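Local coordinates for protein-arginine-phosphatase (Geobacillus stearothermophilus, PDB 4PIC), which catalyses the removal of phosphate from phosphoarginine residues in proteins, probably counteracting a protein arginine kinase, at residues 27-31 with 144-148; 104-108 with 136-140. All blocks are in the same frame, centred on the assembly; numbering follows the deposited sequence.

Interaction 1. Residues 27-31 with 144-148; sequences QLPGV and LQTEQ
Leu28 lays its methyl CD2 against the amide end of Gln145, 3.6 Å from NE2, the two side chains passing at a slant. The same NE2 gives a hydrogen to a bridging water, which donates to Pro29 O and to Gln148 OE1. Gln148, three residues further along the helix, reaches the loop directly: its NE2 donates to Pro29 O at 3.1 Å in a nearly straight bond (167°), the oxygen lying close to the plane of the amide. Its CG stands beside the backbone N (chi1 -67°) and the chain then runs extended, which carries the amide across to the loop. Pro29 O thus takes two hydrogens, and the water ties both glutamines to it; with both amide ends used, the Gln148 group is held against flipping. Beneath the polar layer, Val31 CG2 meets Leu144 CD1 at 4.0 Å, crossing at about a right angle, and both side chains touch Tyr3 of strand 3-9. The accepting carbonyl belongs to a type II beta turn from Leu28 to Val31, closed by Val31 N to Leu28 O, with Gly30 at positive phi: a tight connection from helix 15-25 into strand 31-37, part of the beta-alpha-beta crossover of the low molecular weight phosphatase fold.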
loop_
_atom_site.group_PDB
_atom_site.type_symbol
_atom_site.label_atom_id
_atom_site.label_comp_id
_atom_site.label_asym_id
_atom_site.label_seq_id
_atom_site.Cartn_x
_atom_site.Cartn_y
_atom_site.Cartn_z
ATOM N N GLN A 27 17.232 11.925 21.386
ATOM C CA GLN A 27 16.505 12.533 22.503
ATOM C C GLN A 27 16.442 14.053 22.370
ATOM O O GLN A 27 16.773 14.804 23.305
ATOM C CB GLN A 27 17.144 12.129 23.834
ATOM C CG GLN A 27 16.911 10.666 24.180
ATOM C CD GLN A 27 15.476 10.396 24.581
ATOM O OE1 GLN A 27 14.988 10.934 25.577
ATOM N NE2 GLN A 27 14.787 9.564 23.806
ATOM N N LEU A 28 16.045 14.513 21.191
ATOM C CA LEU A 28 15.969 15.947 20.947
ATOM C C LEU A 28 14.789 16.539 21.709
ATOM O O LEU A 28 13.662 16.073 21.570
ATOM C CB LEU A 28 15.794 16.228 19.455
ATOM C CG LEU A 28 16.796 15.652 18.461
ATOM C CD1 LEU A 28 16.343 16.003 17.044
ATOM C CD2 LEU A 28 18.203 16.163 18.731
ATOM N N PRO A 29 15.044 17.577 22.521
ATOM C CA PRO A 29 13.933 18.253 23.201
ATOM C C PRO A 29 12.901 18.761 22.197
ATOM O O PRO A 29 13.280 19.256 21.139
ATOM C CB PRO A 29 14.622 19.442 23.891
ATOM C CG PRO A 29 16.022 18.989 24.100
ATOM C CD PRO A 29 16.360 18.112 22.923
ATOM N N GLY A 30 11.617 18.628 22.513
ATOM C CA GLY A 30 10.581 19.169 21.654
ATOM C C GLY A 30 10.297 18.344 20.407
ATOM O O GLY A 30 9.589 18.805 19.515
ATOM N N VAL A 31 10.852 17.137 20.342
ATOM C CA VAL A 31 10.651 16.265 19.183
ATOM C C VAL A 31 10.111 14.915 19.625
ATOM O O VAL A 31 10.715 14.241 20.459
ATOM C CB VAL A 31 11.975 16.068 18.394
ATOM C CG1 VAL A 31 11.780 15.058 17.244
ATOM C CG2 VAL A 31 12.508 17.401 17.874
ATOM N N LEU A 144 15.806 20.937 12.567
ATOM C CA LEU A 144 14.768 21.206 13.564
ATOM C C LEU A 144 15.301 22.084 14.691
ATOM O O LEU A 144 14.657 23.055 15.095
ATOM C CB LEU A 144 14.210 19.910 14.155
ATOM C CG LEU A 144 13.611 18.885 13.190
ATOM C CD1 LEU A 144 12.998 17.722 13.950
ATOM C CD2 LEU A 144 12.591 19.523 12.277
ATOM N N GLN A 145 16.487 21.758 15.192
ATOM C CA GLN A 145 17.058 22.524 16.299
ATOM C C GLN A 145 17.433 23.946 15.893
ATOM O O GLN A 145 17.335 24.876 16.703
ATOM C CB GLN A 145 18.253 21.795 16.898
ATOM C CG GLN A 145 17.850 20.492 17.592
ATOM C CD GLN A 145 18.928 19.957 18.509
ATOM O OE1 GLN A 145 20.097 19.896 18.134
ATOM N NE2 GLN A 145 18.537 19.562 19.716
ATOM N N THR A 146 17.884 24.122 14.656
ATOM C CA THR A 146 18.152 25.468 14.153
ATOM C C THR A 146 16.872 26.309 14.159
ATOM O O THR A 146 16.891 27.485 14.551
ATOM C CB THR A 146 18.749 25.444 12.734
ATOM O OG1 THR A 146 20.039 24.821 12.754
ATOM C CG2 THR A 146 18.868 26.862 12.169
ATOM N N GLU A 147 15.761 25.716 13.729
ATOM C CA GLU A 147 14.477 26.407 13.740
ATOM C C GLU A 147 14.043 26.728 15.163
ATOM O O GLU A 147 13.612 27.849 15.452
ATOM C CB GLU A 147 13.402 25.572 13.039
ATOM C CG GLU A 147 12.079 26.304 12.831
ATOM C CD GLU A 147 11.196 26.346 14.079
ATOM O OE1 GLU A 147 10.450 27.341 14.243
ATOM O OE2 GLU A 147 11.244 25.391 14.890
ATOM N N GLN A 148 14.168 25.756 16.056
ATOM C CA GLN A 148 13.784 25.959 17.445
ATOM C C GLN A 148 14.563 27.107 18.085
ATOM O O GLN A 148 13.985 27.951 18.776
ATOM C CB GLN A 148 14.036 24.693 18.251
ATOM C CG GLN A 148 13.148 23.521 17.872
ATOM C CD GLN A 148 13.546 22.266 18.610
ATOM O OE1 GLN A 148 14.732 21.947 18.709
ATOM N NE2 GLN A 148 12.559 21.554 19.150
HETATM O O HOH W 1 15.725 19.942 20.134
#

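Interaction 2. Residues 104-108 with 136-140; sequences LKQFV and LIDRL
Val108 sets its two methyls against different residues of helix 123-150. CG2 meets Leu136 CD2 at 3.6 Å, and CG1 lies 3.7 Å from Leu140 CB; the valine crosses each leucine at about a right angle. Chi1 of -60° turns the methyls this way, putting CG1 opposite the carbonyl carbon and CG2 between it and the backbone N. With an alanine in its place both methyls would be gone, and a gap would probably open between the two helices, beside Leu136 CD2 and Leu140 CB. Leu136 CD2 is also approached by Lys105 CD at 3.8 Å, so the aliphatic part of the lysine flanks the leucine. Nearer the backbone of Leu136, Leu104 brings CD2 to within 4.0 Å of Leu136 CB. Leu140 CD1 meets Phe107 at the ring edge, in its plane, 3.7 Å from CE2. No hydrogen bond joins the two segments, and their axes, 9.7 Å apart at closest approach, are inclined by 40°. This is helix-on-helix packing in the three-layer alpha/beta/alpha fold of the low molecular weight phosphatases, where the short helix 104-109 follows strand 101-103 directly and lies alongside the long C-terminal helix. Further out, Leu104, Phe107 and Leu140 all rest on Leu80 of strand 78-81, while Ile137 faces Ala19, Leu22 and Leu23 of helix 15-25. Phe107 has a cation-pi partner in Lys143 and meets the rings of Phe102 and His78. The side chain of Leu104 comes to about 8 Å from that of Arg15, probably an active-site residue, and to about 10 Å from that of Cys9, the nucleophile.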
loop_
_atom_site.group_PDB
_atom_site.type_symbol
_atom_site.label_atom_id
_atom_site.label_comp_id
_atom_site.label_asym_id
_atom_site.label_seq_id
_atom_site.Cartn_x
_atom_site.Cartn_y
_atom_site.Cartn_z
ATOM N N LEU A 104 11.925 11.782 3.266
ATOM C CA LEU A 104 12.938 12.244 4.200
ATOM C C LEU A 104 14.051 13.010 3.472
ATOM O O LEU A 104 14.472 14.073 3.918
ATOM C CB LEU A 104 13.501 11.053 4.975
ATOM C CG LEU A 104 14.721 11.290 5.844
ATOM C CD1 LEU A 104 14.463 12.343 6.921
ATOM C CD2 LEU A 104 15.146 9.957 6.469
ATOM N N LYS A 105 14.482 12.480 2.334
ATOM C CA LYS A 105 15.539 13.096 1.539
ATOM C C LYS A 105 15.170 14.493 1.054
ATOM O O LYS A 105 15.966 15.429 1.176
ATOM C CB LYS A 105 15.891 12.198 0.352
ATOM C CG LYS A 105 16.965 12.766 -0.564
ATOM C CD LYS A 105 18.312 12.811 0.146
ATOM C CE LYS A 105 19.447 13.121 -0.825
ATOM N NZ LYS A 105 20.792 13.050 -0.173
ATOM N N GLN A 106 13.967 14.643 0.504
ATOM C CA GLN A 106 13.557 15.948 -0.010
ATOM C C GLN A 106 13.444 16.967 1.117
ATOM O O GLN A 106 13.818 18.129 0.953
ATOM C CB GLN A 106 12.252 15.853 -0.820
ATOM C CG GLN A 106 10.970 15.925 -0.002
ATOM C CD GLN A 106 9.716 16.007 -0.869
ATOM O OE1 GLN A 106 9.034 15.005 -1.094
ATOM N NE2 GLN A 106 9.408 17.210 -1.353
ATOM N N PHE A 107 12.976 16.525 2.283
ATOM C CA PHE A 107 12.759 17.446 3.389
ATOM C C PHE A 107 14.048 18.031 3.963
ATOM O O PHE A 107 14.081 19.198 4.389
ATOM C CB PHE A 107 11.961 16.773 4.502
ATOM C CG PHE A 107 11.615 17.703 5.619
ATOM C CD1 PHE A 107 10.690 18.717 5.427
ATOM C CD2 PHE A 107 12.218 17.575 6.857
ATOM C CE1 PHE A 107 10.369 19.582 6.450
ATOM C CE2 PHE A 107 11.904 18.443 7.890
ATOM C CZ PHE A 107 10.978 19.451 7.685
ATOM N N VAL A 108 15.113 17.236 3.988
ATOM C CA VAL A 108 16.357 17.727 4.568
ATOM C C VAL A 108 17.391 18.184 3.534
ATOM O O VAL A 108 18.352 18.854 3.893
ATOM C CB VAL A 108 16.996 16.695 5.518
ATOM C CG1 VAL A 108 16.057 16.370 6.673
ATOM C CG2 VAL A 108 17.336 15.441 4.757
ATOM N N LEU A 136 20.959 11.481 6.946
ATOM C CA LEU A 136 19.785 12.327 6.778
ATOM C C LEU A 136 19.160 12.739 8.109
ATOM O O LEU A 136 18.644 13.856 8.244
ATOM C CB LEU A 136 18.754 11.643 5.883
ATOM C CG LEU A 136 19.229 11.422 4.441
ATOM C CD1 LEU A 136 18.243 10.576 3.668
ATOM C CD2 LEU A 136 19.449 12.743 3.723
ATOM N N ILE A 137 19.215 11.857 9.097
ATOM C CA ILE A 137 18.617 12.152 10.389
ATOM C C ILE A 137 19.477 13.129 11.188
ATOM O O ILE A 137 18.954 13.962 11.943
ATOM C CB ILE A 137 18.272 10.860 11.127
ATOM C CG1 ILE A 137 17.079 10.219 10.404
ATOM C CG2 ILE A 137 17.938 11.110 12.583
ATOM C CD1 ILE A 137 16.752 8.868 10.887
ATOM N N ASP A 138 20.792 13.073 10.984
ATOM C CA ASP A 138 21.671 14.091 11.545
ATOM C C ASP A 138 21.292 15.454 10.965
ATOM O O ASP A 138 21.187 16.442 11.699
ATOM C CB ASP A 138 23.146 13.777 11.260
ATOM C CG ASP A 138 23.687 12.652 12.121
ATOM O OD1 ASP A 138 23.021 12.263 13.102
ATOM O OD2 ASP A 138 24.799 12.164 11.824
ATOM N N ARG A 139 21.070 15.513 9.653
ATOM C CA ARG A 139 20.688 16.779 9.025
ATOM C C ARG A 139 19.311 17.217 9.492
ATOM O O ARG A 139 19.062 18.406 9.685
ATOM C CB ARG A 139 20.682 16.680 7.498
ATOM C CG ARG A 139 21.889 16.002 6.889
ATOM C CD ARG A 139 22.966 16.944 6.400
ATOM N NE ARG A 139 23.985 16.187 5.673
ATOM C CZ ARG A 139 25.283 16.469 5.678
ATOM N NH1 ARG A 139 25.737 17.504 6.371
ATOM N NH2 ARG A 139 26.129 15.715 4.986
ATOM N N LEU A 140 18.408 16.261 9.667
ATOM C CA LEU A 140 17.084 16.563 10.191
ATOM C C LEU A 140 17.164 17.176 11.585
ATOM O O LEU A 140 16.509 18.191 11.861
ATOM C CB LEU A 140 16.247 15.287 10.237
ATOM C CG LEU A 140 14.860 15.433 10.852
ATOM C CD1 LEU A 140 14.039 16.344 9.979
ATOM C CD2 LEU A 140 14.200 14.069 10.942
#

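Helix 123-150 serves both contacts, with segments 136-140 and 144-148 close together along it and the contact centres about 14 Å apart. Interaction 2 is the more buried, and apolar: leucines, a valine and a phenylalanine meet without a hydrogen bond between the segments, over strand 78-81. Interaction 1 lies at the surface, away from the annotated sites, and buries less (254 against 363 Å²); there one glutamine directly and a second through a water hold a loop carbonyl, above a single valine-leucine touch. The long helix thus meets a second helix in one place and a turn in the other. In sequence, interaction 2 is nested within the loop that interaction 1 closes.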